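Local coordinates for protein chloromuconate cycloisomerase (Rhodococcus opacus, PDB 4M0X) that belongs to the enolase superfamily, pairing an N-terminal capping domain with a barrel domain that holds a manganese ion, at residues Arg115-Arg120 against Gly357-Glu362; Ile225-Thr230 against Ala246-Thr251. All blocks are in the same frame, centred on the assembly; numbering follows the deposited sequence.

Contact 1: Arg115-Arg120 against Gly357-Glu362; sequences RERRSR and GVNLDE. Unlike the reference sequence in segment 115-120: R115 (reference Ala).
R117 reaches from the last turn of helix 101-118 to V358 and N359, in the loop that follows strand 347-349. The polar contact is one of flat groups. N359 lays its amide over the guanidinium of R117, with ND2 above the centre of that face and 3.4 Å from CZ; the two planes are 30° apart, and the side chains run past each other in opposite directions. Both NH2 and ND2 are donors, so the amide nitrogen rests on the face as a packing contact and not as a hydrogen bond. V358 O lies near the guanidinium edge, but NH2 is modelled too close to it for any bond to be trusted. A long arginine suits the place: its chain, extended from CG to NE, is long enough to bring the guanidinium from helix to loop, while its charge is met by a salt bridge from NH1 to D113. V358 has its CB directed away from the helix, and its side chain packs on V337; N359 is tied through its backbone to T338. The chemistry implies a light junction between capping-domain helix and the loop before helix 362-368, made by one arginine whose guanidinium lies under an amide and whose ionic partner sits on its own helix.

Contact 2: Ile225-Thr230 against Ala246-Thr251; sequences IARWNT and ADESVT. With MN (manganese (II) ion), chain C.
E248 and S249 carry this contact against R227, each by a different means. Their segment starts at A246, the end of strand 244-246, a small residue packed on L259 and bonded through its backbone to A267 and A269 of the neighbouring strand. D247 follows and binds the manganese through OD2 at 2.2 Å; with CG anti to the backbone N (chi1 172°) the carboxylate is carried out to the metal, while OD1 forms a salt bridge with K271. D196 and E222 complete the protein ligands, the arrangement of the enolase superfamily, in which acidic residues at the C-terminal ends of successive barrel strands hold the metal. A type I turn from D247 to V250 then reverses the chain, with V250 N bonded to D247 O at 2.8 Å. Within it, E248 meets R227 through its aliphatic part: CB lies 3.9 Å from CB of R227, and CG sits over one guanidinium face, toward the rim. A bend at chi2 (86°) carries the carboxylate off toward the metal, where OE1 and OE2 accept hydrogen bonds from the two metal-bound waters, at 2.6 Å and 3.0 Å from water 2 and water 1 respectively. The guanidinium is engaged instead by W58 O, and by a cation-pi contact with F98 of the fourth subunit. S249 comes next, a small side chain whose hydroxyl can reach the R227 carbonyl where the loops come together: OG donates to R227 O at 2.7 Å, meeting the carbonyl at a C=O...O angle of 111°, and also bonds NE2 of Q223, whose OE1 takes D247 N. V250 rests on L259 and K274, its branched aliphatic side chain suited to that packing.

Overall arrangement
The two contacts lie on opposite sides of the chain's centre, their own centres 34 Å apart and their nearest atoms about 22 Å apart, so they do not touch. Contact 2 falls in sequence between the two segments of contact 1. Contact 2 is at the metal site, where it joins two consecutive loops of the barrel; contact 1 instead ties the N-terminal capping domain to the loop before helix 362-368, far from the manganese. Both adjoin other subunits, though different ones: the helical segment of contact 1 also carries R115, salt-bridged to D125 of the second subunit, whereas R227 in contact 2 meets F98 of the fourth subunit.

Contact 1: Arg115-Arg120 against Gly357-Glu362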
loop_
_atom_site.group_PDB
_atom_site.type_symbol
_atom_site.label_atom_id
_atom_site.label_comp_id
_atom_site.label_asym_id
_atom_site.label_seq_id
_atom_site.Cartn_x
_atom_site.Cartn_y
_atom_site.Cartn_z
ATOM N N ARG A 115 -31.472 -35.453 -3.838
ATOM C CA ARG A 115 -32.469 -34.419 -3.736
ATOM C C ARG A 115 -33.213 -34.311 -5.054
ATOM O O ARG A 115 -34.427 -34.528 -5.114
ATOM C CB ARG A 115 -31.818 -33.099 -3.361
ATOM C CG ARG A 115 -32.725 -32.213 -2.542
ATOM C CD ARG A 115 -32.846 -32.720 -1.119
ATOM N NE ARG A 115 -34.022 -32.121 -0.512
ATOM C CZ ARG A 115 -35.272 -32.541 -0.706
ATOM N NH1 ARG A 115 -35.525 -33.597 -1.468
ATOM N NH2 ARG A 115 -36.274 -31.893 -0.142
ATOM N N GLU A 116 -32.459 -34.015 -6.111
ATOM C CA GLU A 116 -32.970 -33.965 -7.476
ATOM C C GLU A 116 -33.862 -35.144 -7.841
ATOM O O GLU A 116 -34.860 -34.989 -8.516
ATOM N N ARG A 117 -33.524 -36.326 -7.377
ATOM C CA ARG A 117 -34.374 -37.477 -7.668
ATOM C C ARG A 117 -35.598 -37.673 -6.800
ATOM O O ARG A 117 -36.598 -38.183 -7.276
ATOM C CB ARG A 117 -33.547 -38.718 -7.633
ATOM C CG ARG A 117 -32.664 -38.706 -8.822
ATOM C CD ARG A 117 -31.678 -39.793 -8.682
ATOM N NE ARG A 117 -30.742 -39.682 -9.767
ATOM C CZ ARG A 117 -29.659 -40.433 -9.867
ATOM N NH1 ARG A 117 -29.394 -41.331 -8.926
ATOM N NH2 ARG A 117 -28.840 -40.287 -10.896
ATOM N N ARG A 118 -35.513 -37.314 -5.524
ATOM C CA ARG A 118 -36.712 -37.304 -4.719
ATOM C C ARG A 118 -37.694 -36.307 -5.365
ATOM O O ARG A 118 -38.832 -36.671 -5.637
ATOM C CB ARG A 118 -36.402 -37.008 -3.252
ATOM C CG ARG A 118 -35.436 -38.020 -2.647
ATOM C CD ARG A 118 -34.918 -37.577 -1.279
ATOM N NE ARG A 118 -33.527 -37.098 -1.328
ATOM C CZ ARG A 118 -33.040 -36.054 -0.644
ATOM N NH1 ARG A 118 -33.848 -35.350 0.143
ATOM N NH2 ARG A 118 -31.747 -35.700 -0.748
ATOM N N SER A 119 -37.232 -35.090 -5.676
ATOM C CA SER A 119 -38.074 -34.069 -6.296
ATOM C C SER A 119 -38.354 -34.345 -7.783
ATOM O O SER A 119 -39.176 -33.682 -8.384
ATOM C CB SER A 119 -37.442 -32.682 -6.135
ATOM O OG SER A 119 -37.542 -32.188 -4.804
ATOM N N ARG A 120 -37.679 -35.323 -8.385
ATOM C CA ARG A 120 -37.902 -35.649 -9.805
ATOM C C ARG A 120 -37.503 -34.511 -10.756
ATOM O O ARG A 120 -38.161 -34.308 -11.761
ATOM N N GLY A 357 -28.652 -36.342 -13.119
ATOM C CA GLY A 357 -29.005 -36.689 -14.503
ATOM C C GLY A 357 -28.483 -37.988 -15.086
ATOM O O GLY A 357 -28.740 -38.273 -16.232
ATOM N N VAL A 358 -27.738 -38.763 -14.305
ATOM C CA VAL A 358 -27.218 -40.081 -14.711
ATOM C C VAL A 358 -27.554 -41.060 -13.615
ATOM O O VAL A 358 -27.667 -40.650 -12.467
ATOM C CB VAL A 358 -25.683 -40.111 -14.899
ATOM C CG1 VAL A 358 -25.285 -39.438 -16.208
ATOM C CG2 VAL A 358 -24.991 -39.473 -13.706
ATOM N N ASN A 359 -27.694 -42.339 -13.967
ATOM C CA ASN A 359 -28.102 -43.375 -13.024
ATOM C C ASN A 359 -27.072 -44.470 -12.884
ATOM O O ASN A 359 -26.325 -44.738 -13.821
ATOM C CB ASN A 359 -29.407 -43.957 -13.488
ATOM C CG ASN A 359 -30.553 -42.968 -13.359
ATOM O OD1 ASN A 359 -31.070 -42.484 -14.359
ATOM N ND2 ASN A 359 -30.946 -42.649 -12.117
ATOM N N LEU A 360 -26.989 -45.090 -11.708
ATOM C CA LEU A 360 -26.129 -46.263 -11.579
ATOM C C LEU A 360 -26.444 -47.407 -12.550
ATOM O O LEU A 360 -27.596 -47.695 -12.868
ATOM C CB LEU A 360 -26.199 -46.833 -10.184
ATOM C CG LEU A 360 -25.027 -46.421 -9.323
ATOM C CD1 LEU A 360 -25.077 -47.249 -8.049
ATOM C CD2 LEU A 360 -23.697 -46.582 -10.053
ATOM N N ASP A 361 -25.401 -48.075 -13.002
ATOM C CA ASP A 361 -25.570 -49.387 -13.563
ATOM C C ASP A 361 -24.895 -50.357 -12.611
ATOM O O ASP A 361 -23.671 -50.446 -12.569
ATOM C CB ASP A 361 -24.955 -49.465 -14.952
ATOM C CG ASP A 361 -25.023 -50.859 -15.545
ATOM O OD1 ASP A 361 -24.846 -51.865 -14.802
ATOM O OD2 ASP A 361 -25.225 -50.934 -16.781
ATOM N N GLU A 362 -25.700 -51.107 -11.869
ATOM C CA GLU A 362 -25.151 -51.900 -10.770
ATOM C C GLU A 362 -24.303 -53.091 -11.222
ATOM O O GLU A 362 -23.459 -53.590 -10.488
ATOM C CB GLU A 362 -26.252 -52.282 -9.795
ATOM C CG GLU A 362 -26.703 -51.083 -8.994
ATOM C CD GLU A 362 -27.357 -51.463 -7.689
ATOM O OE1 GLU A 362 -26.652 -52.016 -6.800
ATOM O OE2 GLU A 362 -28.576 -51.208 -7.554
#

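Contact 2: Ile225-Thr230 against Ala246-Thr251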
loop_
_atom_site.group_PDB
_atom_site.type_symbol
_atom_site.label_atom_id
_atom_site.label_comp_id
_atom_site.label_asym_id
_atom_site.label_seq_id
_atom_site.Cartn_x
_atom_site.Cartn_y
_atom_site.Cartn_z
ATOM N N ILE A 225 2.985 -21.285 -11.765
ATOM C CA ILE A 225 3.888 -21.415 -10.638
ATOM C C ILE A 225 3.139 -22.013 -9.455
ATOM O O ILE A 225 1.917 -22.202 -9.534
ATOM C CB ILE A 225 4.561 -20.072 -10.288
ATOM C CG1 ILE A 225 3.546 -18.987 -9.944
ATOM C CG2 ILE A 225 5.394 -19.595 -11.460
ATOM C CD1 ILE A 225 4.153 -17.779 -9.232
ATOM N N ALA A 226 3.875 -22.319 -8.383
ATOM C CA ALA A 226 3.323 -22.940 -7.152
ATOM C C ALA A 226 1.996 -22.305 -6.645
ATOM O O ALA A 226 1.764 -21.151 -6.877
ATOM C CB ALA A 226 4.384 -22.957 -6.048
ATOM N N ARG A 227 1.158 -23.067 -5.950
ATOM C CA ARG A 227 -0.171 -22.603 -5.548
ATOM C C ARG A 227 -0.182 -21.496 -4.508
ATOM O O ARG A 227 -1.119 -20.686 -4.437
ATOM C CB ARG A 227 -1.041 -23.759 -5.063
ATOM C CG ARG A 227 -0.651 -24.332 -3.725
ATOM C CD ARG A 227 -1.307 -25.684 -3.524
ATOM N NE ARG A 227 -0.670 -26.681 -4.370
ATOM C CZ ARG A 227 -1.219 -27.847 -4.689
ATOM N NH1 ARG A 227 -2.421 -28.168 -4.245
ATOM N NH2 ARG A 227 -0.568 -28.682 -5.469
ATOM N N TRP A 228 0.875 -21.442 -3.728
ATOM C CA TRP A 228 0.927 -20.504 -2.619
ATOM C C TRP A 228 1.587 -19.180 -3.053
ATOM O O TRP A 228 1.623 -18.217 -2.262
ATOM C CB TRP A 228 1.710 -21.140 -1.456
ATOM C CG TRP A 228 2.994 -21.746 -1.932
ATOM C CD1 TRP A 228 3.234 -23.061 -2.199
ATOM C CD2 TRP A 228 4.193 -21.035 -2.276
ATOM N NE1 TRP A 228 4.519 -23.217 -2.651
ATOM C CE2 TRP A 228 5.129 -21.990 -2.707
ATOM C CE3 TRP A 228 4.571 -19.681 -2.224
ATOM C CZ2 TRP A 228 6.419 -21.639 -3.110
ATOM C CZ3 TRP A 228 5.838 -19.327 -2.617
ATOM C CH2 TRP A 228 6.751 -20.300 -3.063
ATOM N N ASN A 229 2.130 -19.131 -4.283
ATOM C CA ASN A 229 2.876 -17.950 -4.720
ATOM C C ASN A 229 1.986 -16.883 -5.367
ATOM O O ASN A 229 2.040 -16.634 -6.591
ATOM C CB ASN A 229 4.084 -18.334 -5.577
ATOM C CG ASN A 229 5.095 -17.214 -5.703
ATOM O OD1 ASN A 229 4.747 -16.056 -5.631
ATOM N ND2 ASN A 229 6.345 -17.555 -5.923
ATOM N N THR A 230 1.167 -16.274 -4.507
ATOM C CA THR A 230 0.213 -15.247 -4.857
ATOM C C THR A 230 0.941 -14.087 -5.483
ATOM O O THR A 230 0.525 -13.582 -6.540
ATOM C CB THR A 230 -0.508 -14.722 -3.608
ATOM O OG1 THR A 230 -1.275 -15.775 -3.031
ATOM C CG2 THR A 230 -1.432 -13.621 -3.951
ATOM N N ALA A 246 -6.018 -19.307 -12.040
ATOM C CA ALA A 246 -5.823 -20.077 -10.850
ATOM C C ALA A 246 -6.595 -21.381 -10.958
ATOM O O ALA A 246 -7.756 -21.404 -11.400
ATOM C CB ALA A 246 -6.308 -19.286 -9.661
ATOM N N ASP A 247 -5.947 -22.470 -10.559
ATOM C CA ASP A 247 -6.594 -23.756 -10.446
ATOM C C ASP A 247 -6.283 -24.231 -9.026
ATOM O O ASP A 247 -7.061 -23.938 -8.104
ATOM C CB ASP A 247 -6.113 -24.735 -11.523
ATOM C CG ASP A 247 -6.642 -26.165 -11.308
ATOM O OD1 ASP A 247 -7.517 -26.355 -10.426
ATOM O OD2 ASP A 247 -6.174 -27.102 -11.997
ATOM N N GLU A 248 -5.139 -24.907 -8.841
ATOM C CA GLU A 248 -4.664 -25.343 -7.511
ATOM C C GLU A 248 -4.725 -24.239 -6.450
ATOM O O GLU A 248 -4.814 -24.536 -5.260
ATOM C CB GLU A 248 -3.198 -25.792 -7.579
ATOM C CG GLU A 248 -2.902 -27.150 -8.199
ATOM C CD GLU A 248 -2.752 -27.062 -9.703
ATOM O OE1 GLU A 248 -3.254 -26.070 -10.337
ATOM O OE2 GLU A 248 -2.130 -27.995 -10.263
ATOM N N SER A 249 -4.628 -22.975 -6.883
ATOM C CA SER A 249 -4.633 -21.828 -5.988
ATOM C C SER A 249 -6.023 -21.462 -5.505
ATOM O O SER A 249 -6.132 -20.798 -4.471
ATOM C CB SER A 249 -3.991 -20.609 -6.654
ATOM O OG SER A 249 -2.568 -20.695 -6.681
ATOM N N VAL A 250 -7.067 -21.848 -6.262
ATOM C CA VAL A 250 -8.466 -21.673 -5.829
ATOM C C VAL A 250 -9.128 -22.966 -5.487
ATOM O O VAL A 250 -9.659 -23.669 -6.352
ATOM C CB VAL A 250 -9.427 -21.117 -6.886
ATOM C CG1 VAL A 250 -9.953 -19.741 -6.486
ATOM C CG2 VAL A 250 -8.868 -21.204 -8.290
ATOM N N THR A 251 -9.153 -23.287 -4.221
ATOM C CA THR A 251 -9.908 -24.456 -3.860
ATOM C C THR A 251 -10.903 -24.076 -2.824
ATOM O O THR A 251 -11.742 -24.871 -2.488
ATOM C CB THR A 251 -9.035 -25.548 -3.281
ATOM O OG1 THR A 251 -8.538 -25.091 -2.019
ATOM C CG2 THR A 251 -7.882 -25.878 -4.229
HETATM MN MN MN C . -5.050 -27.543 -13.869
HETATM O O HOH W 1 -3.871 -29.186 -12.411
HETATM O O HOH W 2 -3.387 -26.468 -12.861
#